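Local structure of african horse sickness virus (serotype 4) VP7 (African horsesickness virus, 1AHS) at the interface of chains A and B. The protein forms the surface of the orbivirus core as a trimer that binds the structural protein VP3, the fragment here being its top domain. Coordinates in Å, arbitrary orientation; residue numbers count along the deposited sequence, not the author numbering. Chains: chain A/B, African horse sickness virus (serotype 4) VP7.

Contact 1: the interface of chains A and B. Residues chain A 32, 62, 64, 119, 121, 123; chain B 4-5, 29-30.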
ATOM      1  N   ILE A  32      -6.528  -6.659  -0.111  1.00 25.25           N
ATOM      2  CA  ILE A  32      -6.928  -5.548  -0.949  1.00 24.89           C
ATOM      3  C   ILE A  32      -6.788  -5.811  -2.434  1.00 27.74           C
ATOM      4  O   ILE A  32      -5.774  -6.339  -2.903  1.00 26.76           O
ATOM      5  CB  ILE A  32      -6.143  -4.256  -0.533  1.00 22.29           C
ATOM      6  CG1 ILE A  32      -6.495  -3.865   0.904  1.00 24.84           C
ATOM      7  CG2 ILE A  32      -6.526  -3.101  -1.360  1.00 23.52           C
ATOM      8  CD1 ILE A  32      -5.730  -2.713   1.434  1.00 19.03           C
ATOM      9  N   VAL A  62     -14.976  -3.096   2.472  1.00 26.66           N
ATOM     10  CA  VAL A  62     -15.364  -1.703   2.264  1.00 24.03           C
ATOM     11  C   VAL A  62     -14.742  -1.356   0.936  1.00 22.68           C
ATOM     12  O   VAL A  62     -13.802  -2.011   0.511  1.00 25.95           O
ATOM     13  CB  VAL A  62     -14.758  -0.715   3.309  1.00 28.63           C
ATOM     14  CG1 VAL A  62     -15.267  -1.032   4.647  1.00 33.64           C
ATOM     15  CG2 VAL A  62     -13.240  -0.804   3.357  1.00 32.00           C
ATOM     16  N   ARG A  64     -13.670   2.250  -1.592  1.00 22.78           N
ATOM     17  CA  ARG A  64     -13.603   3.701  -1.609  1.00 20.55           C
ATOM     18  C   ARG A  64     -12.889   4.025  -2.869  1.00 22.27           C
ATOM     19  O   ARG A  64     -12.171   3.186  -3.386  1.00 21.57           O
ATOM     20  CB  ARG A  64     -12.816   4.337  -0.457  1.00 24.24           C
ATOM     21  CG  ARG A  64     -12.126   3.436   0.475  1.00 32.71           C
ATOM     22  CD  ARG A  64     -12.930   3.375   1.720  1.00 35.73           C
ATOM     23  NE  ARG A  64     -12.120   3.348   2.930  1.00 37.36           N
ATOM     24  CZ  ARG A  64     -11.186   2.452   3.190  1.00 37.08           C
ATOM     25  NH1 ARG A  64     -10.887   1.472   2.331  1.00 40.79           N
ATOM     26  NH2 ARG A  64     -10.591   2.511   4.348  1.00 34.91           N
ATOM     27  N   GLN A 119     -11.045   0.881  -4.551  1.00 21.77           N
ATOM     28  CA  GLN A 119     -10.299  -0.039  -3.701  1.00 21.35           C
ATOM     29  C   GLN A 119     -11.274  -0.834  -2.865  1.00 20.76           C
ATOM     30  O   GLN A 119     -12.215  -0.290  -2.350  1.00 24.64           O
ATOM     31  CB  GLN A 119      -9.368   0.715  -2.767  1.00 26.64           C
ATOM     32  CG  GLN A 119      -8.585  -0.182  -1.829  1.00 29.18           C
ATOM     33  CD  GLN A 119      -7.842   0.566  -0.719  1.00 36.08           C
ATOM     34  OE1 GLN A 119      -6.664   0.944  -0.885  1.00 41.82           O
ATOM     35  NE2 GLN A 119      -8.499   0.721   0.447  1.00 31.15           N
ATOM     36  N   GLU A 121     -11.258  -3.292   0.343  1.00 23.02           N
ATOM     37  CA  GLU A 121     -10.439  -3.823   1.394  1.00 23.64           C
ATOM     38  C   GLU A 121     -11.308  -4.771   2.151  1.00 24.69           C
ATOM     39  O   GLU A 121     -12.435  -4.447   2.479  1.00 22.69           O
ATOM     40  CB  GLU A 121      -9.987  -2.719   2.310  1.00 23.63           C
ATOM     41  CG  GLU A 121      -9.044  -3.240   3.359  1.00 27.54           C
ATOM     42  CD  GLU A 121      -8.534  -2.175   4.312  1.00 27.45           C
ATOM     43  OE1 GLU A 121      -8.797  -0.955   4.101  1.00 31.56           O
ATOM     44  OE2 GLU A 121      -7.851  -2.566   5.282  1.00 32.59           O
ATOM     45  N   LEU A 123     -12.056  -6.810   5.467  1.00 32.08           N
ATOM     46  CA  LEU A 123     -11.838  -6.688   6.899  1.00 34.23           C
ATOM     47  C   LEU A 123     -11.737  -8.014   7.674  1.00 42.70           C
ATOM     48  O   LEU A 123     -10.742  -8.247   8.370  1.00 47.69           O
ATOM     49  CB  LEU A 123     -12.909  -5.781   7.486  1.00 34.46           C
ATOM     50  CG  LEU A 123     -12.980  -4.406   6.810  1.00 34.09           C
ATOM     51  CD1 LEU A 123     -14.179  -3.633   7.291  1.00 35.48           C
ATOM     52  CD2 LEU A 123     -11.715  -3.631   7.097  1.00 37.40           C
TER
ATOM     53  N   TYR B   4      -9.450   3.329  10.550  1.00 34.12           N
ATOM     54  CA  TYR B   4      -9.792   4.188   9.423  1.00 31.04           C
ATOM     55  C   TYR B   4     -10.654   3.518   8.386  1.00 33.71           C
ATOM     56  O   TYR B   4     -10.774   4.005   7.254  1.00 34.52           O
ATOM     57  CB  TYR B   4      -8.507   4.757   8.768  1.00 31.44           C
ATOM     58  CG  TYR B   4      -7.524   5.397   9.750  1.00 30.65           C
ATOM     59  CD1 TYR B   4      -7.978   6.156  10.828  1.00 27.67           C
ATOM     60  CD2 TYR B   4      -6.169   5.089   9.707  1.00 26.00           C
ATOM     61  CE1 TYR B   4      -7.102   6.559  11.848  1.00 28.95           C
ATOM     62  CE2 TYR B   4      -5.298   5.500  10.717  1.00 28.05           C
ATOM     63  CZ  TYR B   4      -5.783   6.217  11.779  1.00 27.96           C
ATOM     64  OH  TYR B   4      -4.959   6.531  12.818  1.00 30.28           O
ATOM     65  N   ALA B   5     -11.337   2.454   8.788  1.00 36.06           N
ATOM     66  CA  ALA B   5     -12.190   1.721   7.855  1.00 33.09           C
ATOM     67  C   ALA B   5     -13.329   2.544   7.268  1.00 31.26           C
ATOM     68  O   ALA B   5     -13.692   2.347   6.123  1.00 36.45           O
ATOM     69  CB  ALA B   5     -12.711   0.432   8.503  1.00 33.80           C
ATOM     70  N   ASN B  29      -5.416   3.160   3.814  1.00 27.63           N
ATOM     71  CA  ASN B  29      -6.251   1.996   4.036  1.00 25.34           C
ATOM     72  C   ASN B  29      -6.705   2.029   5.497  1.00 25.47           C
ATOM     73  O   ASN B  29      -6.515   3.027   6.153  1.00 25.47           O
ATOM     74  CB  ASN B  29      -5.495   0.703   3.669  1.00 28.33           C
ATOM     75  CG  ASN B  29      -4.406   0.307   4.676  1.00 26.49           C
ATOM     76  OD1 ASN B  29      -4.495   0.600   5.858  1.00 32.59           O
ATOM     77  ND2 ASN B  29      -3.416  -0.441   4.207  1.00 25.50           N
ATOM     78  N   SER B  30      -7.315   0.960   5.993  1.00 27.39           N
ATOM     79  CA  SER B  30      -7.791   0.887   7.378  1.00 28.93           C
ATOM     80  C   SER B  30      -6.831   1.208   8.471  1.00 29.79           C
ATOM     81  O   SER B  30      -7.277   1.574   9.552  1.00 34.56           O
ATOM     82  CB  SER B  30      -8.272  -0.507   7.700  1.00 25.78           C
ATOM     83  OG  SER B  30      -9.410  -0.703   6.944  1.00 44.38           O
TER
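A:Glu121 and A:Arg64 reach B:Ser30 and B:Tyr4 from two strands of chain A, 116-125 and 59-65, whose extended backbones present their side chains to loop residues of chain B. The CG of A:Glu121 lies anti to the backbone N (chi1 -176°) and the chain runs on extended, so that the acid end is carried straight out from the strand to the partner loop. OE1 of A:Glu121 takes the backbone N-H of B:Ser30 at 3.1 Å on its syn lone pair, the side facing OE2, with the N close to the carboxylate plane. The hydroxyl OG of B:Ser30 stands well off that plane, toward one face, at 2.9 Å from both OE1 and OE2 of A:Glu121; this off-plane position is consistent with both of its hydrogen bonds being weak. CD2 of A:Leu123 flanks the hydroxyl, 3.7 Å from OG of B:Ser30. An apolar contact is added where CD1 of A:Ile32 comes to 4.1 Å from CB of B:Asn29, the two side chains crossing at about a right angle.

A:Arg64, bent at chi2 and chi3, turns its guanidinium edge to two acceptors lying in its plane. NH2 of A:Arg64 donates to the carbonyl O of B:Tyr4 at 3.3 Å, a long bond with 148° at the hydrogen, and the donor is tilted 34° from that carbonyl plane. On the same chain NH1 of A:Arg64 forms a salt bridge with OE1 of A:Glu121 at 3.7 Å. CG2 of A:Val62 covers one guanidinium face near its rim, 3.4 Å above the plane, and limits the group's tilt. The arginine thus holds OE1 in position, and its charge may help stabilise that of the carboxylate. The carbonyl O of B:Ala5 lies 3.6 Å from NH2 of A:Arg64, a probably favourable electrostatic contact rather than a hydrogen bond. Together these polar contacts tie the loops of one subunit to the sheet of its neighbour within the VP7 trimer.

Contact 2: the interface of chains A and B. Residues chain A 64-68; chain B 9-12.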
ATOM      1  N   ARG A  64     -13.670   2.250  -1.592  1.00 22.78           N
ATOM      2  CA  ARG A  64     -13.603   3.701  -1.609  1.00 20.55           C
ATOM      3  C   ARG A  64     -12.889   4.025  -2.869  1.00 22.27           C
ATOM      4  O   ARG A  64     -12.171   3.186  -3.386  1.00 21.57           O
ATOM      5  CB  ARG A  64     -12.816   4.337  -0.457  1.00 24.24           C
ATOM      6  CG  ARG A  64     -12.126   3.436   0.475  1.00 32.71           C
ATOM      7  CD  ARG A  64     -12.930   3.375   1.720  1.00 35.73           C
ATOM      8  NE  ARG A  64     -12.120   3.348   2.930  1.00 37.36           N
ATOM      9  CZ  ARG A  64     -11.186   2.452   3.190  1.00 37.08           C
ATOM     10  NH1 ARG A  64     -10.887   1.472   2.331  1.00 40.79           N
ATOM     11  NH2 ARG A  64     -10.591   2.511   4.348  1.00 34.91           N
ATOM     12  N   PRO A  65     -13.215   5.164  -3.467  1.00 20.78           N
ATOM     13  CA  PRO A  65     -12.577   5.607  -4.701  1.00 16.82           C
ATOM     14  C   PRO A  65     -11.220   6.196  -4.304  1.00 20.87           C
ATOM     15  O   PRO A  65     -11.002   6.492  -3.134  1.00 25.36           O
ATOM     16  CB  PRO A  65     -13.538   6.688  -5.209  1.00 13.90           C
ATOM     17  CG  PRO A  65     -14.214   7.194  -3.994  1.00 11.58           C
ATOM     18  CD  PRO A  65     -14.359   6.016  -3.101  1.00 12.61           C
ATOM     19  N   LEU A  66     -10.277   6.285  -5.228  1.00 22.13           N
ATOM     20  CA  LEU A  66      -9.018   6.855  -4.876  1.00 20.12           C
ATOM     21  C   LEU A  66      -9.061   8.298  -5.296  1.00 21.93           C
ATOM     22  O   LEU A  66      -9.238   8.641  -6.475  1.00 24.75           O
ATOM     23  CB  LEU A  66      -7.854   6.156  -5.565  1.00 15.02           C
ATOM     24  CG  LEU A  66      -7.349   4.718  -5.370  1.00 20.14           C
ATOM     25  CD1 LEU A  66      -5.861   4.758  -5.327  1.00 13.81           C
ATOM     26  CD2 LEU A  66      -7.827   4.012  -4.193  1.00 15.80           C
ATOM     27  N   ARG A  67      -8.856   9.155  -4.315  1.00 23.96           N
ATOM     28  CA  ARG A  67      -8.834  10.595  -4.511  1.00 24.48           C
ATOM     29  C   ARG A  67      -7.734  11.003  -5.489  1.00 26.02           C
ATOM     30  O   ARG A  67      -7.905  11.925  -6.250  1.00 29.70           O
ATOM     31  CB  ARG A  67      -8.631  11.258  -3.157  1.00 27.08           C
ATOM     32  CG  ARG A  67      -8.410  12.727  -3.218  1.00 33.51           C
ATOM     33  CD  ARG A  67      -9.588  13.470  -3.780  1.00 40.85           C
ATOM     34  NE  ARG A  67      -9.693  14.725  -3.056  1.00 56.71           N
ATOM     35  CZ  ARG A  67      -9.350  15.907  -3.552  1.00 61.33           C
ATOM     36  NH1 ARG A  67      -8.920  15.994  -4.811  1.00 59.49           N
ATOM     37  NH2 ARG A  67      -9.272  16.963  -2.729  1.00 65.50           N
ATOM     38  N   ILE A  68      -6.544  10.441  -5.351  1.00 26.27           N
ATOM     39  CA  ILE A  68      -5.498  10.704  -6.323  1.00 26.93           C
ATOM     40  C   ILE A  68      -4.776   9.368  -6.635  1.00 25.66           C
ATOM     41  O   ILE A  68      -4.673   8.476  -5.795  1.00 24.50           O
ATOM     42  CB  ILE A  68      -4.486  11.825  -5.937  1.00 33.01           C
ATOM     43  CG1 ILE A  68      -3.600  11.346  -4.859  1.00 32.74           C
ATOM     44  CG2 ILE A  68      -5.132  13.106  -5.520  1.00 29.31           C
ATOM     45  CD1 ILE A  68      -2.213  11.588  -5.243  1.00 44.33           C
TER
ATOM     46  N   GLU B   9     -12.652   7.967   1.215  1.00 29.15           N
ATOM     47  CA  GLU B   9     -11.747   8.040   0.102  1.00 23.21           C
ATOM     48  C   GLU B   9     -10.368   7.782   0.642  1.00 25.28           C
ATOM     49  O   GLU B   9     -10.111   7.963   1.822  1.00 25.00           O
ATOM     50  CB  GLU B   9     -11.804   9.400  -0.567  1.00 23.94           C
ATOM     51  CG  GLU B   9     -11.327  10.525   0.293  1.00 29.40           C
ATOM     52  CD  GLU B   9     -11.508  11.886  -0.382  1.00 37.86           C
ATOM     53  OE1 GLU B   9     -12.399  11.985  -1.264  1.00 34.55           O
ATOM     54  OE2 GLU B   9     -10.748  12.847  -0.043  1.00 44.82           O
ATOM     55  N   VAL B  10      -9.526   7.232  -0.217  1.00 27.81           N
ATOM     56  CA  VAL B  10      -8.147   6.924   0.106  1.00 19.88           C
ATOM     57  C   VAL B  10      -7.305   7.488  -1.053  1.00 22.76           C
ATOM     58  O   VAL B  10      -7.836   8.091  -1.997  1.00 22.69           O
ATOM     59  CB  VAL B  10      -7.949   5.392   0.300  1.00 18.56           C
ATOM     60  CG1 VAL B  10      -8.694   4.926   1.510  1.00 16.32           C
ATOM     61  CG2 VAL B  10      -8.431   4.623  -0.897  1.00 19.07           C
ATOM     62  N   GLN B  11      -5.996   7.410  -0.958  1.00 21.76           N
ATOM     63  CA  GLN B  11      -5.196   7.906  -2.037  1.00 14.76           C
ATOM     64  C   GLN B  11      -4.022   6.993  -2.242  1.00 18.44           C
ATOM     65  O   GLN B  11      -3.762   6.087  -1.445  1.00 19.93           O
ATOM     66  CB  GLN B  11      -4.785   9.337  -1.777  1.00 18.61           C
ATOM     67  CG  GLN B  11      -4.356   9.653  -0.387  1.00 19.97           C
ATOM     68  CD  GLN B  11      -4.284  11.139  -0.181  1.00 23.75           C
ATOM     69  OE1 GLN B  11      -3.222  11.743  -0.315  1.00 30.94           O
ATOM     70  NE2 GLN B  11      -5.425  11.753   0.118  1.00 23.11           N
ATOM     71  N   GLN B  12      -3.353   7.147  -3.371  1.00 19.94           N
ATOM     72  CA  GLN B  12      -2.235   6.276  -3.636  1.00 20.37           C
ATOM     73  C   GLN B  12      -1.179   6.632  -2.678  1.00 19.16           C
ATOM     74  O   GLN B  12      -0.864   7.790  -2.491  1.00 22.69           O
ATOM     75  CB  GLN B  12      -1.702   6.464  -5.053  1.00 17.52           C
ATOM     76  CG  GLN B  12      -0.467   5.634  -5.347  1.00 18.56           C
ATOM     77  CD  GLN B  12       0.180   5.947  -6.672  1.00 18.90           C
ATOM     78  OE1 GLN B  12       0.284   7.096  -7.082  1.00 18.98           O
ATOM     79  NE2 GLN B  12       0.683   4.920  -7.320  1.00 22.03           N
TER
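The carbonyl O of B:Val10 accepts the backbone N-H of A:Arg67 at 2.7 Å, the shortest bond across this part of the trimer interface, with N nearly along the C=O axis. Further on, the N-H of B:Gln12 reaches the carbonyl O of A:Ile68 at 3.1 Å, while B:Val10 N to A:Pro65 O is a weak bond. These links make a parallel beta bridge between A:Leu66 and B:Val10, through which a segment of chain B is added to the backbone of chain A just beyond strand 59-65.

The two methyls of B:Val10 part to different neighbours. CG1 lies anti to the carbonyl carbon (chi1 -66°) and is set over the centre of the A:Arg64 guanidinium, 3.9 Å above its plane, so the arginine has an apolar lid from chain B. CG2 of B:Val10 presses tip to tip on CD2 of A:Leu66 at 3.4 Å, tighter than usual van der Waals contact, where the two side chains meet at a slant.

Flanking the bridge, A:Arg67 and B:Glu9 run side by side and point the same way. A:Arg67 is poorly ordered, so its long salt bridge to B:Glu9 is probably a loose attraction; the guanidinium and carboxylate planes stand 60° apart, with OE2 of B:Glu9 at the guanidinium edge. The aliphatic part of the arginine contributes as well, its CB packing beside the carboxylate carbon CD of B:Glu9. One residue further along chain A, A:Ile68 holds CG1 between its backbone N and carbonyl carbon (chi1 72°), and this CG1 touches CB of B:Gln11 at 3.9 Å.

The C-alpha centres of contact 1 and contact 2 lie about 10 Å apart and are joined by A:Arg64 near the end of strand 59-65. Its guanidinium is sandwiched between a valine from each chain, A:Val62 and B:Val10, with its edge left to the polar partners of contact 1, so one residue couples both patches. In contact 1 side chains of chain A grip chain B, partly through its backbone, whereas in contact 2 backbone pairs with backbone. Chain B supplies loop residues to both. As VP7 is a homotrimer, such neighbouring patches probably act together to hold the top domains around the trimer.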